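PDB 2ODF: hypothetical protein Atu2144 from Agrobacterium tumefaciens, which is of unknown function but belongs to the N-formylglutamate amidohydrolase family of the zinc exopeptidase clan, and so may hydrolyse an amide bond. Local coordinates for residues V27-E32 / F73-V78; C31-A36 / A57-A62; T152-T157 / N221-I226; R163-E168 / D198-E203; I169-D174 / L192-N197. All blocks are in the same frame, centred on the assembly; numbering follows the deposited sequence.

Contact 1 of 5, residues V27-E32 / F73-V78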
# COMPACT_ATOMS: atom_id res chain seq x y z
N VAL A 27 -0.88 25.53 10.88
CA VAL A 27 -0.95 25.00 9.52
C VAL A 27 0.09 23.86 9.29
O VAL A 27 1.24 23.95 9.71
CB VAL A 27 -0.79 26.13 8.48
CG1 VAL A 27 -0.60 25.60 7.11
CG2 VAL A 27 -2.02 27.06 8.52
N LEU A 28 -0.37 22.76 8.69
CA LEU A 28 0.50 21.65 8.27
C LEU A 28 0.46 21.62 6.75
O LEU A 28 -0.59 21.33 6.14
CB LEU A 28 0.01 20.33 8.85
CG LEU A 28 0.83 19.05 8.53
CD1 LEU A 28 2.32 19.16 8.92
CD2 LEU A 28 0.18 17.77 9.14
N LEU A 29 1.59 21.98 6.15
CA LEU A 29 1.72 22.07 4.72
C LEU A 29 2.16 20.72 4.17
O LEU A 29 3.04 20.06 4.76
CB LEU A 29 2.73 23.14 4.33
CG LEU A 29 2.35 24.60 4.65
CD1 LEU A 29 3.60 25.54 4.76
CD2 LEU A 29 1.31 25.12 3.65
N VAL A 30 1.52 20.31 3.07
CA VAL A 30 1.75 19.02 2.40
C VAL A 30 1.94 19.25 0.89
O VAL A 30 1.13 19.92 0.25
CB VAL A 30 0.59 18.02 2.66
CG1 VAL A 30 0.85 16.67 1.94
CG2 VAL A 30 0.35 17.88 4.21
N CYS A 31 3.01 18.68 0.34
CA CYS A 31 3.32 18.85 -1.08
C CYS A 31 3.70 17.51 -1.70
O CYS A 31 4.86 17.10 -1.67
CB CYS A 31 4.45 19.88 -1.25
SG CYS A 31 4.63 20.40 -2.94
N GLU A 32 2.69 16.82 -2.25
CA GLU A 32 2.87 15.49 -2.84
C GLU A 32 3.68 15.53 -4.16
O GLU A 32 4.42 14.59 -4.47
CB GLU A 32 1.52 14.83 -3.09
CG GLU A 32 0.58 14.77 -1.92
CD GLU A 32 -0.40 15.91 -1.93
OE1 GLU A 32 0.05 17.06 -2.08
OE2 GLU A 32 -1.61 15.66 -1.79
N PHE A 73 3.96 31.07 7.73
CA PHE A 73 3.01 30.51 8.70
C PHE A 73 3.65 29.83 9.90
O PHE A 73 2.91 29.33 10.77
CB PHE A 73 2.04 29.53 8.01
CG PHE A 73 0.93 30.20 7.27
CD1 PHE A 73 -0.14 30.74 7.96
CD2 PHE A 73 0.93 30.27 5.89
CE1 PHE A 73 -1.18 31.38 7.29
CE2 PHE A 73 -0.13 30.90 5.21
CZ PHE A 73 -1.16 31.46 5.91
N HIS A 74 4.98 29.79 9.95
CA HIS A 74 5.72 29.01 10.96
C HIS A 74 5.13 27.61 11.01
O HIS A 74 4.67 27.11 12.04
CB HIS A 74 5.72 29.72 12.31
CG HIS A 74 6.13 31.15 12.19
ND1 HIS A 74 7.44 31.52 11.99
CD2 HIS A 74 5.40 32.28 12.12
CE1 HIS A 74 7.51 32.83 11.87
NE2 HIS A 74 6.28 33.32 11.94
N ALA A 75 5.13 26.99 9.85
CA ALA A 75 4.37 25.76 9.64
C ALA A 75 5.26 24.63 9.11
O ALA A 75 6.00 24.79 8.15
CB ALA A 75 3.26 26.01 8.69
N THR A 76 5.15 23.47 9.75
CA THR A 76 5.74 22.24 9.26
C THR A 76 5.31 21.95 7.81
O THR A 76 4.16 22.18 7.40
CB THR A 76 5.33 21.09 10.17
OG1 THR A 76 5.80 21.36 11.49
CG2 THR A 76 5.88 19.74 9.67
N LEU A 77 6.27 21.43 7.05
CA LEU A 77 6.06 21.07 5.65
C LEU A 77 6.52 19.64 5.47
O LEU A 77 7.66 19.32 5.78
CB LEU A 77 6.85 21.96 4.72
CG LEU A 77 6.99 21.58 3.24
CD1 LEU A 77 5.64 21.44 2.57
CD2 LEU A 77 7.85 22.63 2.55
N VAL A 78 5.62 18.80 4.99
CA VAL A 78 5.91 17.41 4.62
C VAL A 78 5.80 17.30 3.12
O VAL A 78 4.79 17.69 2.54
CB VAL A 78 4.95 16.41 5.25
CG1 VAL A 78 5.35 14.96 4.88
CG2 VAL A 78 4.90 16.60 6.75
O HOH W 1 2.93 23.43 11.68
O HOH W 2 0.26 28.32 10.79
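Leu28 lies alongside Thr76, both side chains pointing the same way, with CD1 of Leu28 3.7 Å from CG2 of Thr76. The Leu28 CA-CB bond heads away from segment 73-78; its second torsion (chi2 55°) swings CD1 back to the threonine methyl. Thr76 OG1 is turned to another task, bonding Asn20 O and Arg141. On the other face of the sheet, CB of Leu29 rests on CD1 of Leu77 at 3.8 Å, while CD1 of Leu29 meets the methyl of Ala75. The backbones pair in parallel over a short length: Leu29 N donates to Thr76 O, Leu29 O accepts from Val78 N at 2.9 Å, and Cys31 N donates to Val78 O. Toward Val27 the ladder opens, and a water sits between the backbones, donating to the carbonyl of Val27 and accepting from the amide of Thr76. Ala75 CB sits close to that carbonyl, 3.1 Å from Val27 O. A second water links Val27 N to Phe73 O, just before the Schellman motif at His74 that closes helix 62-73. Strand 27-31, that helix and strand 77-80 thus form a beta-alpha-beta crossover, the building unit of an alpha/beta sheet.

Contact 2 of 5, residues C31-A36 / A57-A62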
# COMPACT_ATOMS: atom_id res chain seq x y z
N CYS A 31 3.01 18.68 0.34
CA CYS A 31 3.32 18.85 -1.08
C CYS A 31 3.70 17.51 -1.70
O CYS A 31 4.86 17.10 -1.67
CB CYS A 31 4.45 19.88 -1.25
SG CYS A 31 4.63 20.40 -2.94
N GLU A 32 2.69 16.82 -2.25
CA GLU A 32 2.87 15.49 -2.84
C GLU A 32 3.68 15.53 -4.16
O GLU A 32 4.42 14.59 -4.47
CB GLU A 32 1.52 14.83 -3.09
CG GLU A 32 0.58 14.77 -1.92
CD GLU A 32 -0.40 15.91 -1.93
OE1 GLU A 32 0.05 17.06 -2.08
OE2 GLU A 32 -1.61 15.66 -1.79
N HIS A 33 3.57 16.63 -4.91
CA HIS A 33 4.22 16.74 -6.22
C HIS A 33 5.42 17.65 -6.22
O HIS A 33 5.73 18.29 -7.22
CB HIS A 33 3.20 17.17 -7.29
CG HIS A 33 2.03 16.24 -7.43
ND1 HIS A 33 0.83 16.63 -7.97
CD2 HIS A 33 1.86 14.95 -7.04
CE1 HIS A 33 -0.02 15.62 -7.95
NE2 HIS A 33 0.57 14.59 -7.37
N ALA A 34 6.15 17.63 -5.10
CA ALA A 34 7.22 18.56 -4.79
C ALA A 34 8.45 18.36 -5.67
O ALA A 34 9.17 19.33 -5.95
CB ALA A 34 7.65 18.37 -3.30
N SER A 35 8.70 17.12 -6.07
CA SER A 35 10.00 16.76 -6.66
C SER A 35 9.91 15.91 -7.91
O SER A 35 9.12 14.98 -7.99
CB SER A 35 10.86 16.05 -5.61
OG SER A 35 12.08 15.59 -6.21
N ALA A 36 10.76 16.24 -8.87
CA ALA A 36 10.80 15.58 -10.17
C ALA A 36 11.80 14.42 -10.20
O ALA A 36 11.90 13.73 -11.23
CB ALA A 36 11.16 16.61 -11.22
N ALA A 57 6.55 15.33 -14.48
CA ALA A 57 7.35 14.79 -13.39
C ALA A 57 7.12 15.43 -12.03
O ALA A 57 7.48 14.83 -11.02
CB ALA A 57 8.82 14.86 -13.73
N TRP A 58 6.56 16.63 -12.00
CA TRP A 58 6.37 17.37 -10.75
C TRP A 58 5.44 18.56 -10.96
O TRP A 58 5.00 18.82 -12.08
CB TRP A 58 7.73 17.83 -10.22
CG TRP A 58 8.36 18.95 -11.00
CD1 TRP A 58 8.32 19.15 -12.35
CD2 TRP A 58 9.13 20.02 -10.47
NE1 TRP A 58 9.01 20.27 -12.67
CE2 TRP A 58 9.53 20.82 -11.54
CE3 TRP A 58 9.53 20.37 -9.17
CZ2 TRP A 58 10.31 21.97 -11.36
CZ3 TRP A 58 10.31 21.49 -9.00
CH2 TRP A 58 10.69 22.28 -10.10
N ASP A 59 5.09 19.23 -9.87
CA ASP A 59 4.38 20.52 -9.91
C ASP A 59 5.46 21.60 -9.77
O ASP A 59 5.90 21.92 -8.65
CB ASP A 59 3.41 20.65 -8.74
CG ASP A 59 2.18 19.80 -8.88
OD1 ASP A 59 2.15 18.86 -9.72
OD2 ASP A 59 1.23 20.04 -8.08
N PRO A 60 5.88 22.18 -10.91
CA PRO A 60 6.90 23.24 -10.83
C PRO A 60 6.42 24.41 -10.00
O PRO A 60 5.26 24.83 -10.14
CB PRO A 60 7.10 23.69 -12.28
CG PRO A 60 6.26 22.84 -13.13
CD PRO A 60 5.40 21.95 -12.28
N GLY A 61 7.28 24.89 -9.11
CA GLY A 61 6.96 26.03 -8.26
C GLY A 61 6.35 25.65 -6.93
O GLY A 61 6.41 26.43 -6.01
N ALA A 62 5.71 24.48 -6.84
CA ALA A 62 4.87 24.15 -5.69
C ALA A 62 5.66 24.00 -4.38
O ALA A 62 5.25 24.52 -3.34
CB ALA A 62 4.02 22.90 -5.99
O HOH W 3 7.71 21.67 -6.67
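CG of His33 (chi1 -58°) and CG of Asp59 (chi1 -73°) each stand anti to their own carbonyl carbon, and the two side chains meet with the carboxylate at the imidazole edge. The planes of ring and carboxylate are 73° apart, and the fit is loose: ND1 of His33 gives weak bonds to OD1 of Asp59 at 3.1 Å and to OD2 of Asp59 at 3.4 Å. A firmer link is in the backbone, where Asp59 N donates almost straight to His33 O at 2.9 Å. Trp58 reaches across with its ring. The methyl of Ala36 lies over one face, CB 3.7 Å from Trp58 CG, in a CH-pi contact with the five-membered ring; Pro60 CA covers the opposite face. Ala34 O lies at the indole edge, 3.4 Å from Trp58 CE3, and a water donates to Ala34 O and, at 2.7 Å, to Asp59 O. Segment 31-36 leaves strand 27-31 through a type I turn, Cys31 to Ala34; segment 57-62 leads into helix 62-73. His33 NE2 bonds Asp88 and Asp59 OD2 accepts from Ser155 N, consistent with an imidazole oriented chiefly by Asp88 at NE2, with Asp59 a weaker partner at ND1.

Contact 3 of 5, residues T152-T157 / N221-I226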
# COMPACT_ATOMS: atom_id res chain seq x y z
N THR A 152 -2.68 21.51 1.44
CA THR A 152 -1.83 20.95 0.37
C THR A 152 -1.57 21.99 -0.74
O THR A 152 -2.42 22.84 -1.05
CB THR A 152 -2.41 19.65 -0.21
OG1 THR A 152 -3.46 19.94 -1.12
CG2 THR A 152 -2.99 18.75 0.88
N ILE A 153 -0.37 21.92 -1.30
CA ILE A 153 0.09 22.90 -2.28
C ILE A 153 0.44 22.23 -3.59
O ILE A 153 1.31 21.34 -3.65
CB ILE A 153 1.37 23.66 -1.77
CG1 ILE A 153 1.15 24.29 -0.39
CG2 ILE A 153 1.85 24.66 -2.80
CD1 ILE A 153 0.06 25.36 -0.31
N HIS A 154 -0.21 22.69 -4.66
CA HIS A 154 -0.09 22.12 -5.99
C HIS A 154 0.08 23.25 -7.03
O HIS A 154 -0.32 24.40 -6.78
CB HIS A 154 -1.34 21.34 -6.37
CG HIS A 154 -1.48 20.01 -5.68
ND1 HIS A 154 -1.73 19.89 -4.33
CD2 HIS A 154 -1.38 18.75 -6.16
CE1 HIS A 154 -1.81 18.61 -4.02
NE2 HIS A 154 -1.58 17.90 -5.11
N SER A 155 0.64 22.90 -8.18
CA SER A 155 0.58 23.78 -9.35
C SER A 155 0.04 23.02 -10.53
O SER A 155 0.05 21.76 -10.58
CB SER A 155 1.94 24.46 -9.68
OG SER A 155 2.91 23.58 -10.22
N PHE A 156 -0.47 23.79 -11.49
CA PHE A 156 -1.09 23.24 -12.67
C PHE A 156 -0.64 23.99 -13.90
O PHE A 156 -0.25 25.15 -13.86
CB PHE A 156 -2.63 23.19 -12.56
CG PHE A 156 -3.30 24.54 -12.44
CD1 PHE A 156 -3.46 25.14 -11.20
CD2 PHE A 156 -3.82 25.18 -13.56
CE1 PHE A 156 -4.11 26.40 -11.08
CE2 PHE A 156 -4.47 26.45 -13.44
CZ PHE A 156 -4.62 27.02 -12.19
N THR A 157 -0.66 23.25 -15.00
CA THR A 157 -0.18 23.73 -16.28
C THR A 157 -1.20 24.71 -16.92
O THR A 157 -2.40 24.50 -16.84
CB THR A 157 0.11 22.50 -17.16
OG1 THR A 157 1.05 22.84 -18.18
CG2 THR A 157 -1.16 21.97 -17.75
N ASN A 221 -9.23 22.28 6.33
CA ASN A 221 -8.36 21.86 5.27
C ASN A 221 -8.65 22.53 3.96
O ASN A 221 -9.75 22.97 3.72
CB ASN A 221 -8.45 20.34 5.09
CG ASN A 221 -9.82 19.89 4.69
OD1 ASN A 221 -10.75 19.78 5.54
ND2 ASN A 221 -9.97 19.60 3.42
N VAL A 222 -7.65 22.58 3.11
CA VAL A 222 -7.85 23.08 1.77
C VAL A 222 -6.71 22.57 0.89
O VAL A 222 -5.61 22.30 1.34
CB VAL A 222 -7.91 24.65 1.74
CG1 VAL A 222 -6.48 25.25 2.02
CG2 VAL A 222 -8.46 25.16 0.43
N MET A 223 -6.99 22.49 -0.39
CA MET A 223 -5.98 22.19 -1.38
C MET A 223 -5.89 23.40 -2.27
O MET A 223 -6.90 23.89 -2.76
CB MET A 223 -6.42 20.93 -2.14
CG MET A 223 -5.66 20.57 -3.40
SD MET A 223 -6.13 18.95 -4.11
CE MET A 223 -5.25 19.13 -5.60
N ILE A 224 -4.67 23.91 -2.43
CA ILE A 224 -4.43 25.11 -3.19
C ILE A 224 -3.72 24.74 -4.51
O ILE A 224 -2.66 24.12 -4.51
CB ILE A 224 -3.55 26.14 -2.37
CG1 ILE A 224 -4.27 26.59 -1.12
CG2 ILE A 224 -3.23 27.37 -3.20
CD1 ILE A 224 -3.43 27.33 -0.20
N GLU A 225 -4.32 25.17 -5.61
CA GLU A 225 -3.77 25.02 -6.94
C GLU A 225 -3.33 26.39 -7.46
O GLU A 225 -4.09 27.35 -7.40
CB GLU A 225 -4.86 24.48 -7.86
CG GLU A 225 -5.05 22.99 -7.82
CD GLU A 225 -4.03 22.23 -8.60
OE1 GLU A 225 -2.95 22.76 -8.92
OE2 GLU A 225 -4.29 21.06 -8.87
N ILE A 226 -2.10 26.47 -7.96
CA ILE A 226 -1.53 27.70 -8.51
C ILE A 226 -1.12 27.44 -9.95
O ILE A 226 -0.35 26.51 -10.22
CB ILE A 226 -0.31 28.11 -7.71
CG1 ILE A 226 -0.64 28.19 -6.22
CG2 ILE A 226 0.29 29.43 -8.23
CD1 ILE A 226 0.60 28.14 -5.36
O HOH W 4 -1.78 20.04 -10.71
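Met223 sets its terminal methyl over the centre of the His154 imidazole: CE stands 3.7 Å from the ring centroid and only 3° off the normal, a CH-pi contact made by the face. The methionine chain is extended beyond CG, and chi3 (171°) sets CE over the ring; nearer the backbone, Thr152 OG1 comes 3.2 Å from CG of Met223. Farther along this face, the Glu225 carboxylate and the Phe156 ring have planes 83° apart. OE1 of Glu225 lies near the ring plane at its edge, 3.3 Å from CD1 of Phe156, and it also lies 3.3 Å from CB of His154. A bend at chi2 turns the glutamate chain back across segment 152-157. On the opposite face Ile153 and Ile224 run side by side, their CD1 atoms 4.0 Å apart, and Ile153 and Ile226 touch helix 62-73. Between the two faces five backbone bonds form a parallel ladder; Ile224 N donates to Thr152 O at 2.8 Å and Ile224 O accepts from His154 N. His154 meets His33 edge-to-face, so this face of the pair adjoins the loop after strand 27-31. Together the two strands form the middle of a mixed sheet flanked by helices, an alpha/beta fold, and the polar cluster at their carboxyl ends is consistent with an active-site location as in related amidohydrolases.

Contact 4 of 5, residues R163-E168 / D198-E203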
# COMPACT_ATOMS: atom_id res chain seq x y z
N ARG A 163 -7.10 23.91 -24.35
CA ARG A 163 -7.78 24.98 -23.67
C ARG A 163 -6.73 25.68 -22.80
O ARG A 163 -5.92 25.03 -22.14
CB ARG A 163 -8.91 24.40 -22.80
CG ARG A 163 -9.79 23.35 -23.50
CD ARG A 163 -11.13 23.92 -23.94
NE ARG A 163 -11.93 22.96 -24.72
CZ ARG A 163 -11.73 22.65 -26.01
NH1 ARG A 163 -10.74 23.20 -26.72
NH2 ARG A 163 -12.53 21.76 -26.60
N PHE A 164 -6.74 27.00 -22.86
CA PHE A 164 -5.97 27.83 -21.95
C PHE A 164 -6.82 28.07 -20.69
O PHE A 164 -8.00 28.41 -20.79
CB PHE A 164 -5.62 29.14 -22.65
CG PHE A 164 -4.90 30.11 -21.78
CD1 PHE A 164 -3.64 29.80 -21.30
CD2 PHE A 164 -5.46 31.33 -21.46
CE1 PHE A 164 -2.95 30.69 -20.51
CE2 PHE A 164 -4.78 32.23 -20.65
CZ PHE A 164 -3.52 31.90 -20.17
N ARG A 165 -6.22 27.87 -19.52
CA ARG A 165 -6.93 28.00 -18.26
C ARG A 165 -6.78 29.40 -17.70
O ARG A 165 -5.69 29.85 -17.38
CB ARG A 165 -6.48 26.89 -17.29
CG ARG A 165 -6.89 25.53 -17.90
CD ARG A 165 -6.94 24.32 -16.99
NE ARG A 165 -5.63 23.81 -16.69
CZ ARG A 165 -5.34 22.58 -16.28
NH1 ARG A 165 -6.27 21.64 -16.11
NH2 ARG A 165 -4.07 22.30 -16.03
N GLU A 166 -7.88 30.13 -17.65
CA GLU A 166 -7.84 31.49 -17.14
C GLU A 166 -7.83 31.50 -15.59
O GLU A 166 -7.45 32.51 -14.98
CB GLU A 166 -8.99 32.33 -17.73
CG GLU A 166 -8.82 32.60 -19.26
CD GLU A 166 -10.08 33.17 -19.90
OE1 GLU A 166 -10.81 33.96 -19.24
OE2 GLU A 166 -10.37 32.82 -21.06
N VAL A 167 -8.20 30.38 -14.96
CA VAL A 167 -8.12 30.27 -13.48
C VAL A 167 -6.66 30.35 -13.05
O VAL A 167 -5.77 29.77 -13.70
CB VAL A 167 -8.81 29.00 -12.88
CG1 VAL A 167 -8.23 27.68 -13.48
CG2 VAL A 167 -8.74 29.01 -11.36
N GLU A 168 -6.42 31.13 -12.00
CA GLU A 168 -5.07 31.41 -11.55
C GLU A 168 -4.77 30.70 -10.24
O GLU A 168 -3.73 30.10 -10.08
CB GLU A 168 -4.82 32.92 -11.46
CG GLU A 168 -4.65 33.53 -12.83
CD GLU A 168 -4.57 35.08 -12.81
OE1 GLU A 168 -5.29 35.70 -12.03
OE2 GLU A 168 -3.77 35.63 -13.61
N ASP A 198 -11.47 24.30 -9.21
CA ASP A 198 -11.15 24.62 -10.58
C ASP A 198 -9.66 24.90 -10.55
O ASP A 198 -9.25 25.78 -9.81
CB ASP A 198 -11.93 25.88 -10.95
CG ASP A 198 -11.98 26.17 -12.44
OD1 ASP A 198 -11.19 25.61 -13.23
OD2 ASP A 198 -12.80 27.02 -12.80
N PRO A 199 -8.85 24.19 -11.37
CA PRO A 199 -9.17 23.35 -12.52
C PRO A 199 -9.59 21.92 -12.24
O PRO A 199 -9.96 21.19 -13.16
CB PRO A 199 -7.87 23.37 -13.32
CG PRO A 199 -6.83 23.43 -12.27
CD PRO A 199 -7.39 24.26 -11.16
N TYR A 200 -9.48 21.51 -10.98
CA TYR A 200 -9.89 20.18 -10.60
C TYR A 200 -10.66 20.26 -9.29
O TYR A 200 -10.52 21.22 -8.55
CB TYR A 200 -8.67 19.27 -10.41
CG TYR A 200 -7.77 19.15 -11.62
CD1 TYR A 200 -8.19 18.49 -12.77
CD2 TYR A 200 -6.48 19.66 -11.59
CE1 TYR A 200 -7.35 18.38 -13.88
CE2 TYR A 200 -5.63 19.55 -12.69
CZ TYR A 200 -6.08 18.91 -13.83
OH TYR A 200 -5.23 18.79 -14.91
N GLY A 201 -11.46 19.24 -9.04
CA GLY A 201 -12.19 19.09 -7.78
C GLY A 201 -12.24 17.63 -7.36
O GLY A 201 -11.64 16.76 -8.01
N PRO A 202 -12.96 17.34 -6.26
CA PRO A 202 -13.05 15.96 -5.76
C PRO A 202 -13.60 14.98 -6.81
O PRO A 202 -13.31 13.79 -6.77
CB PRO A 202 -13.95 16.07 -4.52
CG PRO A 202 -14.60 17.38 -4.61
CD PRO A 202 -13.71 18.28 -5.40
N GLU A 203 -14.34 15.52 -7.77
CA GLU A 203 -14.84 14.73 -8.88
C GLU A 203 -13.73 14.10 -9.71
O GLU A 203 -13.94 13.05 -10.31
CB GLU A 203 -15.73 15.60 -9.77
CG GLU A 203 -17.01 16.08 -9.06
CD GLU A 203 -17.78 17.11 -9.88
OE1 GLU A 203 -17.48 17.24 -11.10
OE2 GLU A 203 -18.69 17.78 -9.31
O HOH W 5 -2.05 20.05 -14.57
O HOH W 6 -9.31 21.10 -15.72
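Arg165 and Tyr200 meet at about a right angle, guanidinium and phenol ring planes 87° apart. NH1 of Arg165 points its N-H almost straight at OH of Tyr200, yet the 3.3 Å between NH1 and OH makes this a weak bond. The hydroxyl lies in the guanidinium plane, at its edge. Pro199 takes one face of the same group, its CB 3.7 Å from NH1 of Arg165. A water also in that plane bridges the two segments: it accepts from Arg165 NH1 at 3.1 Å and donates to Pro199 O at 2.6 Å. Val167 makes the second patch. Its CG1, held between backbone N and carbonyl carbon (chi1 57°), comes 3.6 Å from OD1 of Asp198, while CG2 of Val167 packs 3.6 Å from Asp198 O. That carbonyl is buried with no hydrogen-bonding partner in the model. The peptide bond between Asp198 and Pro199 is cis, and Pro199 CD lies 4.2 Å from CG1 of Val167.

One shell farther out, Arg165 NH2 bonds Thr157 O and the backbone O of Arg165 accepts from Arg227 NH1, so both its guanidinium and its backbone have partners beyond the contact. Phe156 lies against Arg165, Val167 and Pro199 together, and Tyr200 touches Glu225. This contact near the surface joins the link from strand 163-164 to strand 169-172 with the loop between strand 194-196 and helix 208-213, both laid against the carboxyl ends of strands 149-156 and 220-227.

Contact 5 of 5, residues I169-D174 / L192-N197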
# COMPACT_ATOMS: atom_id res chain seq x y z
N ILE A 169 -5.73 30.77 -9.32
CA ILE A 169 -5.69 30.08 -8.06
C ILE A 169 -6.98 29.28 -7.95
O ILE A 169 -8.07 29.85 -7.98
CB ILE A 169 -5.62 31.05 -6.86
CG1 ILE A 169 -4.41 31.97 -6.96
CG2 ILE A 169 -5.60 30.29 -5.50
CD1 ILE A 169 -3.08 31.33 -6.60
N GLY A 170 -6.85 27.96 -7.78
CA GLY A 170 -7.97 27.13 -7.38
C GLY A 170 -7.97 26.84 -5.88
O GLY A 170 -6.91 26.55 -5.29
N ILE A 171 -9.15 26.95 -5.29
CA ILE A 171 -9.39 26.66 -3.88
C ILE A 171 -10.19 25.34 -3.88
O ILE A 171 -11.38 25.30 -4.18
CB ILE A 171 -10.15 27.81 -3.15
CG1 ILE A 171 -9.38 29.13 -3.28
CG2 ILE A 171 -10.45 27.44 -1.66
CD1 ILE A 171 -8.00 29.14 -2.61
N LEU A 172 -9.50 24.25 -3.57
CA LEU A 172 -10.09 22.92 -3.70
C LEU A 172 -10.48 22.34 -2.34
O LEU A 172 -9.82 22.58 -1.31
CB LEU A 172 -9.14 21.99 -4.43
CG LEU A 172 -9.18 22.05 -5.96
CD1 LEU A 172 -8.93 23.45 -6.48
CD2 LEU A 172 -8.16 21.11 -6.50
N HIS A 173 -11.57 21.59 -2.32
CA HIS A 173 -12.04 21.01 -1.08
C HIS A 173 -12.91 19.82 -1.39
O HIS A 173 -13.37 19.67 -2.51
CB HIS A 173 -12.80 22.05 -0.26
CG HIS A 173 -14.05 22.53 -0.92
ND1 HIS A 173 -15.25 21.87 -0.80
CD2 HIS A 173 -14.30 23.62 -1.69
CE1 HIS A 173 -16.18 22.50 -1.49
NE2 HIS A 173 -15.63 23.58 -2.03
N ASP A 174 -13.08 18.96 -0.38
CA ASP A 174 -13.96 17.80 -0.45
C ASP A 174 -15.23 18.13 0.37
O ASP A 174 -15.73 19.27 0.32
CB ASP A 174 -13.19 16.56 0.05
CG ASP A 174 -13.82 15.25 -0.43
OD1 ASP A 174 -14.85 14.82 0.14
OD2 ASP A 174 -13.29 14.66 -1.39
N LEU A 192 -6.23 38.35 -8.69
CA LEU A 192 -6.13 37.02 -9.27
C LEU A 192 -7.51 36.46 -9.52
O LEU A 192 -8.43 36.78 -8.79
CB LEU A 192 -5.35 36.10 -8.32
CG LEU A 192 -3.88 36.49 -8.16
CD1 LEU A 192 -3.18 35.79 -7.01
CD2 LEU A 192 -3.14 36.24 -9.47
N THR A 193 -7.63 35.63 -10.56
CA THR A 193 -8.81 34.81 -10.81
C THR A 193 -8.74 33.58 -9.92
O THR A 193 -7.89 32.69 -10.11
CB THR A 193 -8.88 34.38 -12.28
OG1 THR A 193 -8.85 35.55 -13.08
CG2 THR A 193 -10.16 33.58 -12.59
N VAL A 194 -9.65 33.56 -8.95
CA VAL A 194 -9.67 32.58 -7.86
C VAL A 194 -11.00 31.85 -7.94
O VAL A 194 -12.05 32.48 -7.97
CB VAL A 194 -9.56 33.26 -6.50
CG1 VAL A 194 -9.58 32.20 -5.36
CG2 VAL A 194 -8.32 34.11 -6.41
N ARG A 195 -10.96 30.53 -8.02
CA ARG A 195 -12.17 29.76 -8.24
C ARG A 195 -12.20 28.48 -7.41
O ARG A 195 -11.16 27.92 -7.09
CB ARG A 195 -12.28 29.37 -9.71
CG ARG A 195 -12.27 30.54 -10.70
CD ARG A 195 -13.60 30.80 -11.25
NE ARG A 195 -13.62 31.85 -12.28
CZ ARG A 195 -13.57 33.16 -12.05
NH1 ARG A 195 -13.50 33.65 -10.80
NH2 ARG A 195 -13.61 34.01 -13.07
N ARG A 196 -13.41 28.06 -7.06
CA ARG A 196 -13.66 26.89 -6.25
C ARG A 196 -13.56 25.65 -7.14
O ARG A 196 -14.19 25.58 -8.22
CB ARG A 196 -15.08 26.94 -5.69
CG ARG A 196 -15.48 25.78 -4.81
CD ARG A 196 -16.99 25.78 -4.59
NE ARG A 196 -17.39 26.99 -3.90
CZ ARG A 196 -17.29 27.19 -2.59
NH1 ARG A 196 -16.84 26.23 -1.79
NH2 ARG A 196 -17.67 28.34 -2.07
N ASN A 197 -12.80 24.67 -6.67
CA ASN A 197 -12.66 23.38 -7.34
C ASN A 197 -12.48 23.53 -8.85
O ASN A 197 -13.20 22.93 -9.63
CB ASN A 197 -13.83 22.46 -7.01
CG ASN A 197 -13.77 21.96 -5.59
OD1 ASN A 197 -14.77 21.91 -4.88
ND2 ASN A 197 -12.61 21.64 -5.16
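The carbonyl O of Arg195 is gripped by two neighbours on strand 169-172: Ile171 N donates to it at 2.9 Å, with an N-H...O angle of 170°, and Gly170 CA approaches it at 3.3 Å in a CA-H...O contact. Ile169 N to Thr193 O and Arg195 N to Ile169 O extend the parallel ladder backward. Asn197 N closes it on Ile171 O at 2.9 Å. On one face of the pair Ile171 CG1 packs 3.7 Å from Val194 CG1, under helix 178-186 of the same beta-alpha-beta unit. Past the strand ends the contact turns polar. Asn197 sets OD1 over one face of the His173 ring, 3.4 Å above its plane, while its ND2 gives a weak bond to His173 O. His173 CG stands between its own N and carbonyl carbon (chi1 64°), and ND1 donates to Asp174 O at 2.9 Å, which fixes the rotation of the ring. Arg196 brings its guanidinium edge to NE2 of His173, with planes 83° apart, while its NH1 forms a salt bridge to Asp181. The positive charge beside NE2 would probably disfavour a second proton on this imidazole, an effect the salt bridge to Asp181 may temper.

How the contacts relate
From the N terminus, strand 27-31 opens the scheme: contact 1 closes the loop of residues 33-72 by pairing it with segment 73-78, and contact 2, starting from the same stretch through Cys31 and Glu32, closes a shorter loop inside that one. Contact 3 comes later in the chain, joining strands 149-156 and 220-227; contact 4 is nested within its loop, and contact 5 within that of contact 4. Strands 27-31 and 149-156 are neighbours, as are 220-227 and 169-172, so contacts 1, 3 and 5 run across one sheet. Contact 2 meets contact 3 through Asp59 and Pro60 at Ser155, whereas contact 4 lies on it through Phe156 and Thr157.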